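Local coordinates for nitrogenase molybdenum-iron protein alpha chain (Clostridium pasteurianum, PDB 4WES) that forms, with the beta chain, the molybdenum-iron component of nitrogenase, which reduces dinitrogen to ammonia on an iron-sulfur-molybdenum cluster, at residues L213-Y216 with G220-W223; M225-E230 with A317-A322; I232-N237 with K301-P306; C284-V289 with V293-D298. One frame throughout, in Å; residues are numbered along the deposited sequence. Where two conformers were deposited one is given.

How the interactions relate
All four contacts belong to the Rossmann-like part of the alpha chain built on the parallel sheet of strands 235-239, 209-215, 257-260 and 281-283. Interactions 1 and 2 share helix 221-232 and have centres about 16 Å apart; interaction 3 follows where that helix gives way to strand 235-239. Interactions 3 and 4, their centres about 14 Å apart, share helix 289-303, interaction 4 mainly on its first half and interaction 3 at its C-terminal end, and both fall within the long chain span between the two halves of interaction 2. L229 and L296 join interactions 2 and 4, whose centres are about 11 Å apart. The contacts run from the cofactor pocket, beside interaction 1, outward to interaction 3.

Interaction 1: residues L213-Y216 with G220-W223; sequences LGEY and GDAW
Three groups bond to D221 OD2: two waters, which link it to E215, and the hydroxyl of Y484. Water 1 sits 2.6 Å from E215 OE1 and 2.9 Å from D221 OD2, while water 2 spans E215 OE2 at 2.8 Å and the same D221 OD2 at 3.0 Å. The two acidic groups therefore face each other through water rather than directly, with E215 OE1 still 4.4 Å from D221 OD2 and the carboxylate planes 50° apart. Such spacing probably eases the repulsion between like charges, and the peptide N-H of N217 gives E215 OE1 a further donor. E215 gets there by extending CG away from its own backbone N (chi1 167°) and then folding at the next bond (chi2 54°), which carries OE1 to within 3.4 Å of D221 CB. A222 suits the spot because its methyl is small: E215 CG lies 3.9 Å from A222 CB, and the carboxylate comes in beside the first turn of the helix, whose N-terminal end would favour a negative charge. G220, the N-cap, has a positive phi that glycine adopts easily. Next along the chain from E215, Y216 lines the pocket of the iron-sulfur-molybdenum cluster. The contact thus lies at the turn of a beta-alpha-beta crossover, where strand 209-215 passes into helix 221-232 on the way to its neighbouring strand 235-239.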
loop_
_atom_site.group_PDB
_atom_site.type_symbol
_atom_site.label_atom_id
_atom_site.label_comp_id
_atom_site.label_asym_id
_atom_site.label_seq_id
_atom_site.Cartn_x
_atom_site.Cartn_y
_atom_site.Cartn_z
ATOM N N LEU A 213 -28.664 -31.275 -7.334
ATOM C CA LEU A 213 -29.499 -30.668 -6.304
ATOM C C LEU A 213 -28.691 -30.396 -5.027
ATOM O O LEU A 213 -27.931 -31.269 -4.572
ATOM C CB LEU A 213 -30.666 -31.573 -5.940
ATOM C CG LEU A 213 -31.687 -31.927 -7.032
ATOM C CD1 LEU A 213 -32.851 -32.673 -6.409
ATOM C CD2 LEU A 213 -32.141 -30.705 -7.801
ATOM N N GLY A 214 -28.918 -29.238 -4.414
ATOM C CA GLY A 214 -28.242 -28.918 -3.163
ATOM C C GLY A 214 -26.761 -28.696 -3.379
ATOM O O GLY A 214 -25.900 -29.244 -2.668
ATOM N N GLU A 215 -26.464 -27.869 -4.359
ATOM C CA GLU A 215 -25.111 -27.494 -4.712
ATOM C C GLU A 215 -25.129 -26.018 -5.073
ATOM O O GLU A 215 -25.917 -25.605 -5.941
ATOM C CB GLU A 215 -24.595 -28.330 -5.872
ATOM C CG GLU A 215 -23.329 -27.803 -6.483
ATOM C CD GLU A 215 -22.204 -27.577 -5.497
ATOM O OE1 GLU A 215 -21.496 -26.552 -5.635
ATOM O OE2 GLU A 215 -22.029 -28.436 -4.593
ATOM N N TYR A 216 -24.271 -25.223 -4.410
ATOM C CA TYR A 216 -24.423 -23.772 -4.428
ATOM C C TYR A 216 -23.243 -23.040 -5.049
ATOM O O TYR A 216 -23.137 -21.837 -4.980
ATOM C CB TYR A 216 -24.810 -23.287 -3.030
ATOM C CG TYR A 216 -26.036 -24.015 -2.549
ATOM C CD1 TYR A 216 -27.297 -23.630 -2.972
ATOM C CD2 TYR A 216 -25.937 -25.109 -1.722
ATOM C CE1 TYR A 216 -28.423 -24.320 -2.610
ATOM C CE2 TYR A 216 -27.067 -25.809 -1.320
ATOM C CZ TYR A 216 -28.314 -25.417 -1.761
ATOM O OH TYR A 216 -29.455 -26.097 -1.386
ATOM N N GLY A 220 -16.724 -21.846 -6.814
ATOM C CA GLY A 220 -16.633 -22.485 -8.103
ATOM C C GLY A 220 -16.813 -23.986 -8.131
ATOM O O GLY A 220 -16.620 -24.587 -9.211
ATOM N N ASP A 221 -17.237 -24.584 -7.050
ATOM C CA ASP A 221 -17.424 -26.040 -6.998
ATOM C C ASP A 221 -18.313 -26.581 -8.141
ATOM O O ASP A 221 -18.023 -27.651 -8.672
ATOM C CB ASP A 221 -18.082 -26.449 -5.678
ATOM C CG ASP A 221 -17.169 -26.527 -4.488
ATOM O OD1 ASP A 221 -15.928 -26.372 -4.621
ATOM O OD2 ASP A 221 -17.749 -26.713 -3.374
ATOM N N ALA A 222 -19.426 -25.909 -8.413
ATOM C CA ALA A 222 -20.380 -26.442 -9.383
ATOM C C ALA A 222 -19.792 -26.420 -10.785
ATOM O O ALA A 222 -19.979 -27.355 -11.580
ATOM C CB ALA A 222 -21.672 -25.673 -9.366
ATOM N N TRP A 223 -19.060 -25.350 -11.123
ATOM C CA TRP A 223 -18.428 -25.295 -12.429
ATOM C C TRP A 223 -17.433 -26.431 -12.615
ATOM O O TRP A 223 -17.279 -26.966 -13.723
ATOM C CB TRP A 223 -17.773 -23.940 -12.659
ATOM C CG TRP A 223 -18.750 -22.818 -12.733
ATOM C CD1 TRP A 223 -20.019 -22.861 -13.279
ATOM C CD2 TRP A 223 -18.565 -21.477 -12.279
ATOM N NE1 TRP A 223 -20.608 -21.626 -13.214
ATOM C CE2 TRP A 223 -19.746 -20.758 -12.605
ATOM C CE3 TRP A 223 -17.512 -20.792 -11.657
ATOM C CZ2 TRP A 223 -19.915 -19.445 -12.284
ATOM C CZ3 TRP A 223 -17.691 -19.457 -11.329
ATOM C CH2 TRP A 223 -18.883 -18.798 -11.668
HETATM O O HOH W 1 -20.362 -25.573 -3.467
HETATM O O HOH W 2 -19.832 -28.811 -2.960
#

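Interaction 2: residues M225-E230 with A317-A322; sequences MDRVLE and AEEIAA
R227 and E319 reach toward each other from facing helices and meet in a two-pronged salt bridge, the guanidinium presenting its NH1 and NH2 end. R227 NH1 lies 2.9 Å from E319 OE2, which it meets on the syn side; R227 NH2 lies 2.9 Å from E319 OE1 in a nearly straight bond (173°) but arrives from above the carboxylate plane. The two flat groups are not coplanar, as their planes stand 43° apart, so the pairing is twisted even though both acceptors stay close to the plane of the guanidinium. A bend in the arginine chain at chi3 (67°) turns its end toward the other helix, while E319 folds at chi2. V228, next to the arginine, lies over one face of the guanidinium, its CG2 3.5 Å above the plane and toward the rim, and 4.3 Å from E319 CD. In the next shell, E224 binds R227 NH2 and K231 binds E319 OE2, both from helix 221-232, while F493 of helix 492-507 packs on V228 and E319. Charges therefore alternate along E224, R227, E319 and K231. Arginine suits its place because it can serve two acids at once, and glutamate because its two oxygens can answer two nitrogens. With E319 buried, this network probably keeps it ionised and pays for sinking a carboxylate between helices 221-232 and 306-334.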
loop_
_atom_site.group_PDB
_atom_site.type_symbol
_atom_site.label_atom_id
_atom_site.label_comp_id
_atom_site.label_asym_id
_atom_site.label_seq_id
_atom_site.Cartn_x
_atom_site.Cartn_y
_atom_site.Cartn_z
ATOM N N MET A 225 -17.587 -29.522 -11.087
ATOM C CA MET A 225 -18.435 -30.702 -11.294
ATOM C C MET A 225 -18.886 -30.760 -12.741
ATOM O O MET A 225 -18.848 -31.802 -13.416
ATOM C CB MET A 225 -19.697 -30.626 -10.405
ATOM C CG MET A 225 -19.428 -30.721 -8.909
ATOM S SD MET A 225 -20.943 -30.580 -7.921
ATOM C CE MET A 225 -20.240 -30.105 -6.355
ATOM N N ASP A 226 -19.432 -29.618 -13.187
ATOM C CA ASP A 226 -20.023 -29.566 -14.527
ATOM C C ASP A 226 -18.989 -29.855 -15.577
ATOM O O ASP A 226 -19.275 -30.495 -16.600
ATOM C CB ASP A 226 -20.677 -28.201 -14.802
ATOM C CG ASP A 226 -21.888 -27.952 -13.938
ATOM O OD1 ASP A 226 -22.309 -28.858 -13.183
ATOM O OD2 ASP A 226 -22.420 -26.826 -14.048
ATOM N N ARG A 227 -17.761 -29.372 -15.409
ATOM C CA ARG A 227 -16.697 -29.610 -16.388
ATOM C C ARG A 227 -16.545 -31.104 -16.651
ATOM O O ARG A 227 -16.464 -31.547 -17.816
ATOM C CB ARG A 227 -15.384 -29.035 -15.834
ATOM C CG ARG A 227 -14.202 -29.175 -16.774
ATOM C CD ARG A 227 -12.921 -28.666 -16.165
ATOM N NE ARG A 227 -12.470 -29.466 -15.043
ATOM C CZ ARG A 227 -11.862 -30.649 -15.132
ATOM N NH1 ARG A 227 -11.577 -31.163 -16.326
ATOM N NH2 ARG A 227 -11.566 -31.343 -14.047
ATOM N N VAL A 228 -16.492 -31.877 -15.573
ATOM C CA VAL A 228 -16.302 -33.324 -15.692
ATOM C C VAL A 228 -17.545 -34.019 -16.222
ATOM O O VAL A 228 -17.458 -34.896 -17.083
ATOM C CB VAL A 228 -15.820 -33.946 -14.353
ATOM C CG1 VAL A 228 -15.747 -35.433 -14.406
ATOM C CG2 VAL A 228 -14.446 -33.397 -14.075
ATOM N N LEU A 229 -18.718 -33.627 -15.740
ATOM C CA LEU A 229 -19.962 -34.250 -16.200
ATOM C C LEU A 229 -20.153 -34.012 -17.689
ATOM O O LEU A 229 -20.561 -34.933 -18.431
ATOM C CB LEU A 229 -21.150 -33.695 -15.405
ATOM C CG LEU A 229 -21.184 -34.099 -13.936
ATOM C CD1 LEU A 229 -22.259 -33.329 -13.179
ATOM C CD2 LEU A 229 -21.358 -35.589 -13.789
ATOM N N GLU A 230 -19.889 -32.793 -18.142
ATOM C CA GLU A 230 -20.056 -32.485 -19.555
ATOM C C GLU A 230 -19.009 -33.217 -20.416
ATOM O O GLU A 230 -19.339 -33.632 -21.554
ATOM C CB GLU A 230 -20.011 -30.959 -19.754
ATOM C CG GLU A 230 -21.275 -30.328 -19.174
ATOM C CD GLU A 230 -21.292 -28.808 -19.068
ATOM O OE1 GLU A 230 -22.407 -28.278 -18.804
ATOM O OE2 GLU A 230 -20.263 -28.111 -19.267
ATOM N N ALA A 317 -9.916 -41.968 -15.545
ATOM C CA ALA A 317 -8.509 -42.306 -15.634
ATOM C C ALA A 317 -7.646 -41.099 -16.004
ATOM O O ALA A 317 -6.571 -40.903 -15.415
ATOM C CB ALA A 317 -8.305 -43.419 -16.637
ATOM N N GLU A 318 -8.125 -40.277 -16.946
ATOM C CA GLU A 318 -7.322 -39.147 -17.373
ATOM C C GLU A 318 -7.254 -38.075 -16.280
ATOM O O GLU A 318 -6.214 -37.443 -16.059
ATOM C CB GLU A 318 -7.777 -38.555 -18.694
ATOM C CG GLU A 318 -8.973 -37.703 -18.676
ATOM C CD GLU A 318 -9.431 -37.375 -20.068
ATOM O OE1 GLU A 318 -8.820 -37.853 -21.042
ATOM O OE2 GLU A 318 -10.425 -36.682 -20.184
ATOM N N GLU A 319 -8.376 -37.838 -15.591
ATOM C CA GLU A 319 -8.411 -36.843 -14.523
ATOM C C GLU A 319 -7.485 -37.249 -13.360
ATOM O O GLU A 319 -6.740 -36.429 -12.816
ATOM C CB GLU A 319 -9.841 -36.652 -14.049
ATOM C CG GLU A 319 -10.766 -35.958 -15.047
ATOM C CD GLU A 319 -10.492 -34.475 -15.234
ATOM O OE1 GLU A 319 -10.045 -33.793 -14.271
ATOM O OE2 GLU A 319 -10.855 -33.945 -16.304
ATOM N N ILE A 320 -7.517 -38.527 -12.994
ATOM C CA ILE A 320 -6.681 -38.999 -11.896
ATOM C C ILE A 320 -5.216 -38.965 -12.322
ATOM O O ILE A 320 -4.347 -38.539 -11.545
ATOM C CB ILE A 320 -7.116 -40.380 -11.419
ATOM C CG1 ILE A 320 -8.467 -40.273 -10.707
ATOM C CG2 ILE A 320 -6.042 -41.003 -10.507
ATOM C CD1 ILE A 320 -9.028 -41.576 -10.218
ATOM N N ALA A 321 -4.929 -39.382 -13.546
ATOM C CA ALA A 321 -3.530 -39.357 -13.988
ATOM C C ALA A 321 -2.946 -37.962 -13.898
ATOM O O ALA A 321 -1.773 -37.804 -13.565
ATOM C CB ALA A 321 -3.382 -39.941 -15.389
ATOM N N ALA A 322 -3.742 -36.950 -14.198
ATOM C CA ALA A 322 -3.272 -35.585 -14.203
ATOM C C ALA A 322 -2.931 -35.055 -12.805
ATOM O O ALA A 322 -2.159 -34.112 -12.686
ATOM C CB ALA A 322 -4.284 -34.668 -14.852
#

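Interaction 3: residues I232-N237 with K301-P306; sequences IGYHVN and KCFDDP
Two aromatic rings, Y234 and F303, account for this whole contact: one ring atom of Y234, CE1, lies against two neighbouring ring atoms of F303, CD1 and CE1. Y234 CE1 lies 3.7 Å from F303 CE1 and equally 3.7 Å from F303 CD1, while the ring centroids are 5.5 Å apart and the planes are inclined at 59°. No hydrogen bond crosses between the segments; the attraction is dispersion between apolar ring atoms, and two long aromatic side chains bridge the wide backbone spacing, Y234 CA and F303 CA being 10.3 Å apart. The CB of Y234 does not aim at F303, but with CG set opposite the carbonyl carbon (chi1 -64°) the ring swings its far end over to the phenylalanine. Y234 comes directly after the end of helix 221-232. G233, at a phi of 125°, is the C-prime residue of a Schellman motif, with Y234 N bonded to L229 O and G233 N to E230 O; glycine is well suited to such a backbone. The chain then enters strand 235-239, at the edge of the parallel sheet, completing the beta-alpha-beta crossover. On the other side, F303 is the final helical residue of helix 289-303, and D305 caps the start of the next helix by receiving L308 N at its OD1. Both rings also pack on L308 of helix 306-334 and on I210 of strand 209-215.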
loop_
_atom_site.group_PDB
_atom_site.type_symbol
_atom_site.label_atom_id
_atom_site.label_comp_id
_atom_site.label_asym_id
_atom_site.label_seq_id
_atom_site.Cartn_x
_atom_site.Cartn_y
_atom_site.Cartn_z
ATOM N N ILE A 232 -17.969 -36.213 -19.896
ATOM C CA ILE A 232 -18.455 -37.576 -20.029
ATOM C C ILE A 232 -19.622 -37.630 -21.028
ATOM O O ILE A 232 -19.810 -38.653 -21.736
ATOM C CB ILE A 232 -18.851 -38.124 -18.657
ATOM C CG1 ILE A 232 -17.590 -38.288 -17.800
ATOM C CG2 ILE A 232 -19.591 -39.430 -18.811
ATOM C CD1 ILE A 232 -17.862 -38.493 -16.330
ATOM N N GLY A 233 -20.404 -36.551 -21.079
ATOM C CA GLY A 233 -21.510 -36.473 -22.036
ATOM C C GLY A 233 -22.864 -36.176 -21.440
ATOM O O GLY A 233 -23.856 -36.170 -22.184
ATOM N N TYR A 234 -22.949 -35.922 -20.149
ATOM C CA TYR A 234 -24.224 -35.539 -19.561
ATOM C C TYR A 234 -24.619 -34.132 -19.953
ATOM O O TYR A 234 -23.757 -33.266 -20.209
ATOM C CB TYR A 234 -24.155 -35.616 -18.032
ATOM C CG TYR A 234 -23.934 -37.030 -17.519
ATOM C CD1 TYR A 234 -24.974 -37.968 -17.517
ATOM C CD2 TYR A 234 -22.690 -37.440 -17.057
ATOM C CE1 TYR A 234 -24.789 -39.261 -17.068
ATOM C CE2 TYR A 234 -22.489 -38.728 -16.610
ATOM C CZ TYR A 234 -23.527 -39.645 -16.622
ATOM O OH TYR A 234 -23.350 -40.922 -16.171
ATOM N N HIS A 235 -25.919 -33.878 -19.942
ATOM C CA HIS A 235 -26.444 -32.554 -20.030
ATOM C C HIS A 235 -26.783 -32.140 -18.598
ATOM O O HIS A 235 -27.641 -32.763 -17.971
ATOM C CB HIS A 235 -27.716 -32.504 -20.885
ATOM C CG HIS A 235 -28.347 -31.156 -20.877
ATOM N ND1 HIS A 235 -29.600 -30.910 -20.347
ATOM C CD2 HIS A 235 -27.879 -29.968 -21.309
ATOM C CE1 HIS A 235 -29.878 -29.625 -20.462
ATOM N NE2 HIS A 235 -28.853 -29.032 -21.047
ATOM N N VAL A 236 -26.142 -31.081 -18.096
ATOM C CA VAL A 236 -26.441 -30.613 -16.764
ATOM C C VAL A 236 -27.614 -29.645 -16.868
ATOM O O VAL A 236 -27.446 -28.450 -17.116
ATOM C CB VAL A 236 -25.231 -30.003 -16.034
ATOM C CG1 VAL A 236 -25.606 -29.647 -14.610
ATOM C CG2 VAL A 236 -24.055 -30.957 -16.063
ATOM N N ASN A 237 -28.809 -30.201 -16.704
ATOM C CA ASN A 237 -30.029 -29.426 -16.936
ATOM C C ASN A 237 -30.159 -28.239 -15.989
ATOM O O ASN A 237 -30.499 -27.141 -16.396
ATOM C CB ASN A 237 -31.220 -30.383 -16.805
ATOM C CG ASN A 237 -32.536 -29.691 -16.989
ATOM O OD1 ASN A 237 -32.843 -29.171 -18.063
ATOM N ND2 ASN A 237 -33.298 -29.622 -15.924
ATOM N N LYS A 301 -24.176 -46.530 -13.874
ATOM C CA LYS A 301 -25.022 -47.687 -13.640
ATOM C C LYS A 301 -26.503 -47.364 -13.865
ATOM O O LYS A 301 -27.243 -48.167 -14.430
ATOM C CB LYS A 301 -24.813 -48.249 -12.241
ATOM C CG LYS A 301 -23.489 -48.985 -12.073
ATOM C CD LYS A 301 -23.157 -49.322 -10.634
ATOM C CE LYS A 301 -21.748 -49.878 -10.550
ATOM N NZ LYS A 301 -21.355 -50.161 -9.159
ATOM N N CYS A 302 -26.925 -46.178 -13.424
ATOM C CA CYS A 302 -28.323 -45.783 -13.603
ATOM C C CYS A 302 -28.689 -45.628 -15.068
ATOM O O CYS A 302 -29.767 -46.065 -15.479
ATOM C CB CYS A 302 -28.622 -44.483 -12.840
ATOM S SG CYS A 302 -28.614 -44.615 -11.046
ATOM N N PHE A 303 -27.830 -44.994 -15.857
ATOM C CA PHE A 303 -28.115 -44.765 -17.267
ATOM C C PHE A 303 -27.925 -46.024 -18.120
ATOM O O PHE A 303 -28.607 -46.205 -19.148
ATOM C CB PHE A 303 -27.309 -43.586 -17.812
ATOM C CG PHE A 303 -27.912 -42.254 -17.466
ATOM C CD1 PHE A 303 -27.542 -41.596 -16.323
ATOM C CD2 PHE A 303 -28.862 -41.668 -18.262
ATOM C CE1 PHE A 303 -28.112 -40.387 -15.997
ATOM C CE2 PHE A 303 -29.442 -40.461 -17.945
ATOM C CZ PHE A 303 -29.056 -39.794 -16.803
ATOM N N ASP A 304 -27.001 -46.894 -17.716
ATOM C CA ASP A 304 -26.653 -48.119 -18.434
ATOM C C ASP A 304 -26.577 -47.938 -19.949
ATOM O O ASP A 304 -27.191 -48.660 -20.730
ATOM C CB ASP A 304 -27.628 -49.213 -18.043
ATOM C CG ASP A 304 -27.150 -50.602 -18.444
ATOM O OD1 ASP A 304 -25.931 -50.815 -18.659
ATOM O OD2 ASP A 304 -28.029 -51.471 -18.514
ATOM N N ASP A 305 -25.784 -46.964 -20.351
ATOM C CA ASP A 305 -25.494 -46.658 -21.734
ATOM C C ASP A 305 -24.016 -47.010 -21.998
ATOM O O ASP A 305 -23.119 -46.510 -21.326
ATOM C CB ASP A 305 -25.724 -45.163 -21.939
ATOM C CG ASP A 305 -25.451 -44.706 -23.353
ATOM O OD1 ASP A 305 -24.282 -44.534 -23.735
ATOM O OD2 ASP A 305 -26.409 -44.468 -24.099
ATOM N N PRO A 306 -23.742 -47.857 -23.001
ATOM C CA PRO A 306 -22.354 -48.307 -23.150
ATOM C C PRO A 306 -21.347 -47.185 -23.413
ATOM O O PRO A 306 -20.220 -47.225 -22.889
ATOM C CB PRO A 306 -22.415 -49.267 -24.326
ATOM C CG PRO A 306 -23.818 -49.745 -24.341
ATOM C CD PRO A 306 -24.666 -48.605 -23.864
#

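Interaction 4: residues C284-V289 with V293-D298; sequences CNFIGV and VETLRD
T295 stands at about a right angle to F286 and lays its methyl over one face of the phenyl ring. T295 CG2 is 4.0 Å from the ring centroid and 25° off the normal, a CH-pi contact displaced toward F286 CZ, which it approaches to 3.6 Å. L296 takes a different side of the same ring, its CD2 lying near the ring plane 4.3 Å from F286 CE2. The threonine is divided between two tasks: with chi1 at -65°, CG2 points away from its own backbone N, toward F286 and C284, whose CB is 3.6 Å off, while OG1 turns to the loop backbone. There OG1 accepts the N-H of N285 across 2.9 Å at 168° and bonds in turn to the carbonyl O of G291, one turn back in the helix, so a buried hydroxyl is satisfied twice. A residue with one methyl and one hydroxyl on CB suits such a place. N285 forms an Asx turn, its OD1 receiving the N-H of I287 at 3.0 Å, which probably helps fix the loop. Farther along, an ordinary helical bond runs from V293 N to V289 O, joining the first turn of the helix to the next. The loop thus leads from strand 281-283 into helix 289-303, with F286 and L296 packed against L229 of helix 221-232, and V289 and V293 facing helix 306-334.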
loop_
_atom_site.group_PDB
_atom_site.type_symbol
_atom_site.label_atom_id
_atom_site.label_comp_id
_atom_site.label_asym_id
_atom_site.label_seq_id
_atom_site.Cartn_x
_atom_site.Cartn_y
_atom_site.Cartn_z
ATOM N N CYS A 284 -25.252 -38.166 -4.131
ATOM C CA CYS A 284 -23.949 -38.026 -4.786
ATOM C C CYS A 284 -22.957 -37.373 -3.815
ATOM O O CYS A 284 -23.341 -36.765 -2.816
ATOM C CB CYS A 284 -24.025 -37.164 -6.050
ATOM S SG CYS A 284 -24.475 -35.425 -5.799
ATOM N N ASN A 285 -21.677 -37.496 -4.137
ATOM C CA ASN A 285 -20.675 -36.713 -3.432
ATOM C C ASN A 285 -19.536 -36.427 -4.376
ATOM O O ASN A 285 -18.702 -37.287 -4.657
ATOM C CB ASN A 285 -20.167 -37.436 -2.191
ATOM C CG ASN A 285 -19.192 -36.565 -1.435
ATOM O OD1 ASN A 285 -19.136 -35.372 -1.665
ATOM N ND2 ASN A 285 -18.436 -37.149 -0.510
ATOM N N PHE A 286 -19.485 -35.182 -4.829
ATOM C CA PHE A 286 -18.438 -34.737 -5.740
ATOM C C PHE A 286 -17.202 -34.191 -5.007
ATOM O O PHE A 286 -16.358 -33.562 -5.628
ATOM C CB PHE A 286 -18.973 -33.692 -6.722
ATOM C CG PHE A 286 -19.875 -34.261 -7.770
ATOM C CD1 PHE A 286 -21.261 -34.187 -7.656
ATOM C CD2 PHE A 286 -19.339 -34.848 -8.894
ATOM C CE1 PHE A 286 -22.066 -34.736 -8.647
ATOM C CE2 PHE A 286 -20.158 -35.369 -9.879
ATOM C CZ PHE A 286 -21.522 -35.311 -9.748
ATOM N N ILE A 287 -17.068 -34.473 -3.706
ATOM C CA ILE A 287 -15.885 -34.046 -2.971
ATOM C C ILE A 287 -15.004 -35.264 -2.649
ATOM O O ILE A 287 -15.475 -36.280 -2.116
ATOM C CB ILE A 287 -16.309 -33.290 -1.709
ATOM C CG1 ILE A 287 -17.164 -32.085 -2.106
ATOM C CG2 ILE A 287 -15.091 -32.825 -0.946
ATOM C CD1 ILE A 287 -18.065 -31.533 -1.032
ATOM N N GLY A 288 -13.736 -35.171 -3.037
ATOM C CA GLY A 288 -12.772 -36.230 -2.858
ATOM C C GLY A 288 -12.715 -37.170 -4.022
ATOM O O GLY A 288 -13.746 -37.492 -4.620
ATOM N N VAL A 289 -11.543 -37.695 -4.328
ATOM C CA VAL A 289 -11.420 -38.631 -5.461
ATOM C C VAL A 289 -12.366 -39.802 -5.273
ATOM O O VAL A 289 -13.084 -40.192 -6.201
ATOM C CB VAL A 289 -9.977 -39.156 -5.582
ATOM C CG1 VAL A 289 -9.870 -40.243 -6.637
ATOM C CG2 VAL A 289 -9.019 -38.029 -5.951
ATOM N N VAL A 293 -15.440 -40.552 -7.893
ATOM C CA VAL A 293 -15.369 -41.781 -8.687
ATOM C C VAL A 293 -16.612 -42.645 -8.466
ATOM O O VAL A 293 -17.234 -43.161 -9.394
ATOM C CB VAL A 293 -14.090 -42.565 -8.363
ATOM C CG1 VAL A 293 -14.121 -43.962 -8.967
ATOM C CG2 VAL A 293 -12.891 -41.825 -8.885
ATOM N N GLU A 294 -16.966 -42.813 -7.191
ATOM C CA GLU A 294 -18.155 -43.613 -6.831
ATOM C C GLU A 294 -19.415 -42.970 -7.426
ATOM O O GLU A 294 -20.272 -43.675 -7.972
ATOM C CB GLU A 294 -18.292 -43.747 -5.312
ATOM C CG GLU A 294 -19.544 -44.452 -4.855
ATOM C CD GLU A 294 -19.565 -44.694 -3.353
ATOM O OE1 GLU A 294 -19.234 -43.771 -2.581
ATOM O OE2 GLU A 294 -19.911 -45.824 -2.959
ATOM N N THR A 295 -19.520 -41.645 -7.317
ATOM C CA THR A 295 -20.673 -40.928 -7.857
ATOM C C THR A 295 -20.792 -41.180 -9.367
ATOM O O THR A 295 -21.872 -41.509 -9.874
ATOM C CB THR A 295 -20.515 -39.424 -7.604
ATOM O OG1 THR A 295 -20.530 -39.153 -6.197
ATOM C CG2 THR A 295 -21.636 -38.649 -8.285
ATOM N N LEU A 296 -19.711 -40.981 -10.096
ATOM C CA LEU A 296 -19.742 -41.123 -11.544
ATOM C C LEU A 296 -20.089 -42.553 -11.924
ATOM O O LEU A 296 -20.810 -42.807 -12.891
ATOM C CB LEU A 296 -18.409 -40.704 -12.155
ATOM C CG LEU A 296 -18.052 -39.224 -12.010
ATOM C CD1 LEU A 296 -16.639 -38.995 -12.547
ATOM C CD2 LEU A 296 -19.048 -38.351 -12.752
ATOM N N ARG A 297 -19.551 -43.528 -11.200
ATOM C CA ARG A 297 -19.861 -44.921 -11.477
ATOM C C ARG A 297 -21.321 -45.264 -11.146
ATOM O O ARG A 297 -21.967 -46.011 -11.882
ATOM C CB ARG A 297 -18.869 -45.844 -10.771
ATOM C CG ARG A 297 -17.489 -45.789 -11.424
ATOM C CD ARG A 297 -16.436 -46.526 -10.646
ATOM N NE ARG A 297 -15.223 -46.539 -11.425
ATOM C CZ ARG A 297 -14.028 -46.854 -10.944
ATOM N NH1 ARG A 297 -13.877 -47.116 -9.653
ATOM N NH2 ARG A 297 -12.991 -46.873 -11.752
ATOM N N ASP A 298 -21.866 -44.661 -10.100
ATOM C CA ASP A 298 -23.287 -44.873 -9.785
ATOM C C ASP A 298 -24.181 -44.295 -10.883
ATOM O O ASP A 298 -25.196 -44.889 -11.265
ATOM C CB ASP A 298 -23.638 -44.202 -8.459
ATOM C CG ASP A 298 -23.137 -44.952 -7.226
ATOM O OD1 ASP A 298 -22.825 -46.150 -7.319
ATOM O OD2 ASP A 298 -23.173 -44.342 -6.147
#